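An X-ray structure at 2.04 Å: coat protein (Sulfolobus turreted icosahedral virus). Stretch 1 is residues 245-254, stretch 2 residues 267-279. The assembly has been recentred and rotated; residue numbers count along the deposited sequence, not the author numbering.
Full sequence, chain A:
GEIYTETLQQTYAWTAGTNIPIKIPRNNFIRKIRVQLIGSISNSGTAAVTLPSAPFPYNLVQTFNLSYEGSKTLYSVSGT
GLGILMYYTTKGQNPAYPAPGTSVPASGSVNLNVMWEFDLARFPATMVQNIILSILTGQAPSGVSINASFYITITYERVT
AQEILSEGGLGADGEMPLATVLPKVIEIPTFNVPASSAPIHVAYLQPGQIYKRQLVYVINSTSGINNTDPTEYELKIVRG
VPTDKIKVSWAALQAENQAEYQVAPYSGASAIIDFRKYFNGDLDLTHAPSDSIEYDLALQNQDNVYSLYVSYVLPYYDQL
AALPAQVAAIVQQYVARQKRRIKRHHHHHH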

ATOM      1  N   LYS A 245       3.369 -20.802  11.574  1.00 43.92           N
ATOM      2  CA  LYS A 245       4.438 -20.610  10.602  1.00 41.69           C
ATOM      3  C   LYS A 245       5.218 -19.385  11.068  1.00 40.04           C
ATOM      4  O   LYS A 245       6.397 -19.205  10.748  1.00 39.03           O
ATOM      5  N   ILE A 246       4.534 -18.541  11.830  1.00 38.02           N
ATOM      6  CA  ILE A 246       5.137 -17.344  12.383  1.00 37.98           C
ATOM      7  C   ILE A 246       4.509 -17.070  13.743  1.00 37.60           C
ATOM      8  O   ILE A 246       3.285 -17.065  13.888  1.00 37.24           O
ATOM      9  N   LYS A 247       5.364 -16.863  14.736  1.00 37.72           N
ATOM     10  CA  LYS A 247       4.945 -16.571  16.102  1.00 38.69           C
ATOM     11  C   LYS A 247       6.060 -15.681  16.630  1.00 37.28           C
ATOM     12  O   LYS A 247       7.142 -16.161  16.982  1.00 37.17           O
ATOM     13  N   VAL A 248       5.801 -14.380  16.671  1.00 35.19           N
ATOM     14  CA  VAL A 248       6.819 -13.430  17.093  1.00 34.58           C
ATOM     15  C   VAL A 248       6.225 -12.293  17.897  1.00 32.27           C
ATOM     16  O   VAL A 248       5.025 -12.037  17.828  1.00 33.76           O
ATOM     17  N   SER A 249       7.069 -11.616  18.668  1.00 29.90           N
ATOM     18  CA  SER A 249       6.617 -10.478  19.453  1.00 30.18           C
ATOM     19  C   SER A 249       6.651  -9.292  18.500  1.00 28.17           C
ATOM     20  O   SER A 249       7.385  -9.298  17.516  1.00 29.98           O
ATOM     21  N   TRP A 250       5.864  -8.270  18.791  1.00 29.00           N
ATOM     22  CA  TRP A 250       5.829  -7.102  17.936  1.00 29.00           C
ATOM     23  C   TRP A 250       7.210  -6.443  17.908  1.00 29.97           C
ATOM     24  O   TRP A 250       7.682  -6.016  16.852  1.00 30.27           O
ATOM     25  N   ALA A 251       7.865  -6.380  19.066  1.00 29.75           N
ATOM     26  CA  ALA A 251       9.190  -5.775  19.154  1.00 30.15           C
ATOM     27  C   ALA A 251      10.194  -6.514  18.281  1.00 30.98           C
ATOM     28  O   ALA A 251      11.044  -5.900  17.635  1.00 33.21           O
ATOM     29  N   ALA A 252      10.094  -7.834  18.248  1.00 31.82           N
ATOM     30  CA  ALA A 252      11.016  -8.627  17.445  1.00 30.45           C
ATOM     31  C   ALA A 252      10.722  -8.422  15.967  1.00 31.68           C
ATOM     32  O   ALA A 252      11.623  -8.448  15.134  1.00 30.09           O
ATOM     33  N   LEU A 253       9.451  -8.222  15.645  1.00 31.15           N
ATOM     34  CA  LEU A 253       9.062  -8.011  14.263  1.00 30.78           C
ATOM     35  C   LEU A 253       9.604  -6.643  13.835  1.00 29.84           C
ATOM     36  O   LEU A 253      10.207  -6.510  12.764  1.00 31.09           O
ATOM     37  N   GLN A 254       9.416  -5.634  14.687  1.00 27.53           N
ATOM     38  CA  GLN A 254       9.903  -4.292  14.377  1.00 28.11           C
ATOM     39  C   GLN A 254      11.429  -4.275  14.296  1.00 29.66           C
ATOM     40  O   GLN A 254      12.003  -3.484  13.549  1.00 28.94           O
ATOM     41  N   SER A 267       5.616   3.640  13.848  1.00 22.27           N
ATOM     42  CA  SER A 267       5.047   3.897  15.165  1.00 22.38           C
ATOM     43  C   SER A 267       5.116   2.581  15.920  1.00 23.65           C
ATOM     44  O   SER A 267       5.538   1.565  15.365  1.00 25.35           O
ATOM     45  N   GLY A 268       4.709   2.590  17.180  1.00 24.49           N
ATOM     46  CA  GLY A 268       4.740   1.360  17.940  1.00 25.21           C
ATOM     47  C   GLY A 268       3.633   0.410  17.524  1.00 25.61           C
ATOM     48  O   GLY A 268       3.576  -0.711  18.011  1.00 27.48           O
ATOM     49  N   ALA A 269       2.757   0.829  16.613  1.00 26.24           N
ATOM     50  CA  ALA A 269       1.652  -0.042  16.211  1.00 25.85           C
ATOM     51  C   ALA A 269       1.670  -0.502  14.766  1.00 26.28           C
ATOM     52  O   ALA A 269       0.646  -0.956  14.245  1.00 24.33           O
ATOM     53  N   SER A 270       2.830  -0.408  14.122  1.00 25.90           N
ATOM     54  CA  SER A 270       2.953  -0.811  12.725  1.00 26.62           C
ATOM     55  C   SER A 270       4.119  -1.771  12.519  1.00 26.46           C
ATOM     56  O   SER A 270       5.180  -1.598  13.115  1.00 25.78           O
ATOM     57  N   ALA A 271       3.914  -2.770  11.665  1.00 24.73           N
ATOM     58  CA  ALA A 271       4.965  -3.736  11.354  1.00 24.92           C
ATOM     59  C   ALA A 271       4.725  -4.429  10.012  1.00 25.28           C
ATOM     60  O   ALA A 271       3.592  -4.543   9.539  1.00 25.35           O
ATOM     61  N   ILE A 272       5.810  -4.878   9.391  1.00 26.03           N
ATOM     62  CA  ILE A 272       5.724  -5.575   8.119  1.00 25.84           C
ATOM     63  C   ILE A 272       6.200  -7.019   8.232  1.00 27.27           C
ATOM     64  O   ILE A 272       7.226  -7.304   8.853  1.00 26.24           O
ATOM     65  N   ILE A 273       5.438  -7.923   7.631  1.00 28.84           N
ATOM     66  CA  ILE A 273       5.782  -9.337   7.617  1.00 30.65           C
ATOM     67  C   ILE A 273       6.240  -9.727   6.226  1.00 31.87           C
ATOM     68  O   ILE A 273       5.421  -9.830   5.311  1.00 31.90           O
ATOM     69  N   ASP A 274       7.540  -9.929   6.054  1.00 34.13           N
ATOM     70  CA  ASP A 274       8.055 -10.364   4.763  1.00 34.76           C
ATOM     71  C   ASP A 274       7.991 -11.882   4.791  1.00 34.74           C
ATOM     72  O   ASP A 274       8.821 -12.540   5.416  1.00 34.35           O
ATOM     73  N   PHE A 275       6.984 -12.426   4.117  1.00 34.56           N
ATOM     74  CA  PHE A 275       6.760 -13.861   4.077  1.00 35.50           C
ATOM     75  C   PHE A 275       7.950 -14.733   3.683  1.00 37.35           C
ATOM     76  O   PHE A 275       8.145 -15.795   4.272  1.00 37.28           O
ATOM     77  N   ARG A 276       8.756 -14.299   2.717  1.00 38.10           N
ATOM     78  CA  ARG A 276       9.904 -15.099   2.298  1.00 40.45           C
ATOM     79  C   ARG A 276      10.866 -15.358   3.452  1.00 40.29           C
ATOM     80  O   ARG A 276      11.699 -16.260   3.381  1.00 40.36           O
ATOM     81  N   LYS A 277      10.757 -14.562   4.509  1.00 40.47           N
ATOM     82  CA  LYS A 277      11.616 -14.729   5.674  1.00 41.04           C
ATOM     83  C   LYS A 277      11.118 -15.868   6.561  1.00 40.95           C
ATOM     84  O   LYS A 277      11.784 -16.250   7.521  1.00 40.40           O
ATOM     85  N   TYR A 278       9.944 -16.399   6.242  1.00 41.31           N
ATOM     86  CA  TYR A 278       9.367 -17.482   7.028  1.00 42.42           C
ATOM     87  C   TYR A 278       8.945 -18.662   6.161  1.00 42.38           C
ATOM     88  O   TYR A 278       8.560 -19.713   6.665  1.00 44.28           O
ATOM     89  N   PHE A 279       9.004 -18.473   4.851  1.00 42.74           N
ATOM     90  CA  PHE A 279       8.668 -19.522   3.899  1.00 41.41           C
ATOM     91  C   PHE A 279       9.812 -19.517   2.901  1.00 42.14           C
ATOM     92  O   PHE A 279      10.610 -18.584   2.887  1.00 42.21           O
TER

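The second stretch opens with a type I turn from Ser267 to Ser270, the first and last of whose carbonyls, Ser267 O and Ser270 O, accept from the end of the Gln254 side chain. Ser267, with chi1 p, turns its hydroxyl back on its own chain, where OG accepts from Ala269 N at 3.1 Å. Its carbonyl serves the other stretch: Gln254 NE2 donates to Ser267 O and to Ser270 O, 2.9 Å in each case. A primary amide suits this place because its two N-H groups can satisfy two carbonyls at once; the m, t rotamer carries it there although its CA-to-CB bond points sideways. Gly268 offers only backbone, and its O lies 3.0 Å from Trp250 NE1. Ala269 and Ser270 point their CB atoms away.

Ala271 points toward the helix. Its methyl sits over one face of the Trp250 indole, CB lying 3.4 Å from Trp250 CZ2 in a CH-pi contact, and also meets Leu253, with CB 3.6 Å from Leu253 CD2. So small a side chain lets the broad indole (chi1 t) come close to the strand. Ile272 turns away, leaving its O 3.7 Å from Leu253 CD1. Ile273, m and p, points sideways yet fills space between two apolar neighbours: its CD1 is 4.1 Å from Leu253 CD2 and its CG2 3.8 Å from Ile246 CD1.

Asp274, Arg276 and Lys277 make no contact with the first stretch. Tyr278, chi1 m, points toward the first stretch and offers a flat apolar surface: Ile246 (m, t) places CD1 over one ring face, 3.5 Å from Tyr278 CG, while Val248 CG2 approaches Tyr278 CE2 at 4.3 Å. Phe279 receives Lys245 over its face, with Lys245 CE 3.4 Å from Phe279 CE2. Lys245 NZ donates to water 1 at 2.6 Å, and that water donates to Tyr278 O at 2.9 Å.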

ATOM      1  CB  LYS A 245       3.863 -20.373   9.205  1.00 44.17           C
ATOM      2  CG  LYS A 245       3.289 -21.624   8.559  1.00 46.27           C
ATOM      3  CD  LYS A 245       4.359 -22.704   8.390  1.00 47.60           C
ATOM      4  CE  LYS A 245       5.510 -22.225   7.515  1.00 48.95           C
ATOM      5  NZ  LYS A 245       6.507 -23.299   7.238  1.00 50.50           N
ATOM      6  CB  ILE A 246       4.914 -16.105  11.490  1.00 37.55           C
ATOM      7  CG1 ILE A 246       5.310 -16.406  10.045  1.00 38.99           C
ATOM      8  CG2 ILE A 246       5.751 -14.944  12.021  1.00 38.30           C
ATOM      9  CD1 ILE A 246       5.114 -15.235   9.095  1.00 39.21           C
ATOM     10  CB  LYS A 247       4.863 -17.856  16.924  1.00 39.43           C
ATOM     11  CG  LYS A 247       4.333 -17.653  18.326  1.00 43.85           C
ATOM     12  CD  LYS A 247       2.847 -17.351  18.319  1.00 45.58           C
ATOM     13  CE  LYS A 247       2.341 -17.152  19.735  1.00 49.55           C
ATOM     14  NZ  LYS A 247       2.694 -18.308  20.605  1.00 50.55           N
ATOM     15  CB  VAL A 248       7.542 -12.842  15.838  1.00 36.47           C
ATOM     16  CG1 VAL A 248       8.506 -11.738  16.232  1.00 37.76           C
ATOM     17  CG2 VAL A 248       8.278 -13.945  15.102  1.00 37.49           C
ATOM     18  CB  SER A 249       7.566 -10.216  20.623  1.00 30.68           C
ATOM     19  OG  SER A 249       8.856  -9.878  20.138  1.00 33.58           O
ATOM     20  CB  TRP A 250       4.772  -6.129  18.453  1.00 29.79           C
ATOM     21  CG  TRP A 250       4.295  -5.152  17.427  1.00 26.16           C
ATOM     22  CD1 TRP A 250       4.501  -3.807  17.420  1.00 28.93           C
ATOM     23  CD2 TRP A 250       3.475  -5.440  16.291  1.00 26.85           C
ATOM     24  NE1 TRP A 250       3.852  -3.229  16.350  1.00 28.07           N
ATOM     25  CE2 TRP A 250       3.213  -4.211  15.642  1.00 25.71           C
ATOM     26  CE3 TRP A 250       2.931  -6.617  15.760  1.00 24.95           C
ATOM     27  CZ2 TRP A 250       2.429  -4.126  14.492  1.00 25.32           C
ATOM     28  CZ3 TRP A 250       2.150  -6.535  14.614  1.00 27.28           C
ATOM     29  CH2 TRP A 250       1.906  -5.294  13.992  1.00 26.62           C
ATOM     30  CB  ALA A 251       9.668  -5.755  20.602  1.00 30.12           C
ATOM     31  CB  ALA A 252      10.895 -10.103  17.801  1.00 32.44           C
ATOM     32  CB  LEU A 253       7.538  -8.071  14.154  1.00 29.87           C
ATOM     33  CG  LEU A 253       6.865  -8.169  12.791  1.00 32.15           C
ATOM     34  CD1 LEU A 253       7.419  -9.345  11.989  1.00 28.23           C
ATOM     35  CD2 LEU A 253       5.358  -8.315  13.020  1.00 31.13           C
ATOM     36  CB  GLN A 254       9.428  -3.272  15.423  1.00 27.38           C
ATOM     37  CG  GLN A 254       7.904  -3.168  15.570  1.00 26.85           C
ATOM     38  CD  GLN A 254       7.455  -1.872  16.235  1.00 26.40           C
ATOM     39  OE1 GLN A 254       7.993  -1.472  17.268  1.00 26.98           O
ATOM     40  NE2 GLN A 254       6.458  -1.217  15.646  1.00 22.91           N
ATOM     41  CB  SER A 267       3.595   4.381  15.096  1.00 21.41           C
ATOM     42  OG  SER A 267       2.710   3.322  14.778  1.00 22.64           O
ATOM     43  CB  ALA A 269       0.315   0.641  16.522  1.00 27.96           C
ATOM     44  CB  SER A 270       3.178   0.420  11.841  1.00 25.69           C
ATOM     45  OG  SER A 270       4.442   1.011  12.115  1.00 24.66           O
ATOM     46  CB  ALA A 271       5.081  -4.780  12.481  1.00 25.81           C
ATOM     47  CB  ILE A 272       6.563  -4.882   7.044  1.00 25.15           C
ATOM     48  CG1 ILE A 272       5.941  -3.519   6.693  1.00 28.22           C
ATOM     49  CG2 ILE A 272       6.665  -5.784   5.823  1.00 26.90           C
ATOM     50  CD1 ILE A 272       6.778  -2.673   5.751  1.00 23.92           C
ATOM     51  CB  ILE A 273       4.576 -10.255   7.950  1.00 30.36           C
ATOM     52  CG1 ILE A 273       4.121 -10.049   9.391  1.00 30.10           C
ATOM     53  CG2 ILE A 273       4.949 -11.708   7.693  1.00 30.19           C
ATOM     54  CD1 ILE A 273       3.256  -8.827   9.575  1.00 30.19           C
ATOM     55  CB  ASP A 274       9.493  -9.889   4.553  1.00 37.38           C
ATOM     56  CG  ASP A 274       9.584  -8.389   4.333  1.00 36.64           C
ATOM     57  OD1 ASP A 274       9.729  -7.640   5.317  1.00 38.74           O
ATOM     58  OD2 ASP A 274       9.493  -7.960   3.168  1.00 40.40           O
ATOM     59  CB  PHE A 275       5.551 -14.156   3.188  1.00 34.26           C
ATOM     60  CG  PHE A 275       4.269 -13.549   3.702  1.00 35.06           C
ATOM     61  CD1 PHE A 275       3.689 -14.012   4.880  1.00 34.65           C
ATOM     62  CD2 PHE A 275       3.662 -12.487   3.028  1.00 36.02           C
ATOM     63  CE1 PHE A 275       2.518 -13.427   5.388  1.00 35.03           C
ATOM     64  CE2 PHE A 275       2.500 -11.893   3.521  1.00 33.48           C
ATOM     65  CZ  PHE A 275       1.924 -12.367   4.709  1.00 34.58           C
ATOM     66  CB  ARG A 276      10.664 -14.424   1.156  1.00 42.23           C
ATOM     67  CG  ARG A 276      11.315 -13.120   1.546  1.00 45.98           C
ATOM     68  CD  ARG A 276      12.291 -12.648   0.478  1.00 49.79           C
ATOM     69  NE  ARG A 276      12.808 -11.313   0.774  1.00 54.23           N
ATOM     70  CZ  ARG A 276      13.362 -10.955   1.932  1.00 55.89           C
ATOM     71  NH1 ARG A 276      13.482 -11.829   2.927  1.00 56.09           N
ATOM     72  NH2 ARG A 276      13.795  -9.711   2.099  1.00 57.33           N
ATOM     73  CB  LYS A 277      11.663 -13.439   6.503  1.00 42.60           C
ATOM     74  CG  LYS A 277      12.428 -12.289   5.874  1.00 42.39           C
ATOM     75  CD  LYS A 277      12.416 -11.095   6.811  1.00 42.11           C
ATOM     76  CE  LYS A 277      13.089  -9.872   6.210  1.00 44.25           C
ATOM     77  NZ  LYS A 277      14.551 -10.054   5.993  1.00 45.78           N
ATOM     78  CB  TYR A 278       8.170 -16.973   7.833  1.00 41.29           C
ATOM     79  CG  TYR A 278       8.518 -15.862   8.789  1.00 42.36           C
ATOM     80  CD1 TYR A 278       8.595 -14.536   8.358  1.00 41.74           C
ATOM     81  CD2 TYR A 278       8.790 -16.136  10.128  1.00 41.19           C
ATOM     82  CE1 TYR A 278       8.935 -13.513   9.244  1.00 41.39           C
ATOM     83  CE2 TYR A 278       9.132 -15.124  11.017  1.00 40.59           C
ATOM     84  CZ  TYR A 278       9.204 -13.819  10.571  1.00 40.85           C
ATOM     85  OH  TYR A 278       9.564 -12.830  11.449  1.00 39.83           O
ATOM     86  CB  PHE A 279       7.363 -19.211   3.159  1.00 40.01           C
ATOM     87  CG  PHE A 279       6.130 -19.345   4.002  1.00 40.45           C
ATOM     88  CD1 PHE A 279       5.708 -18.303   4.818  1.00 37.52           C
ATOM     89  CD2 PHE A 279       5.376 -20.518   3.967  1.00 39.59           C
ATOM     90  CE1 PHE A 279       4.554 -18.420   5.584  1.00 38.12           C
ATOM     91  CE2 PHE A 279       4.218 -20.653   4.731  1.00 38.45           C
ATOM     92  CZ  PHE A 279       3.805 -19.600   5.541  1.00 40.24           C
TER
HETATM   93  O   HOH W   1       8.578 -22.487   5.846  1.00 53.72           O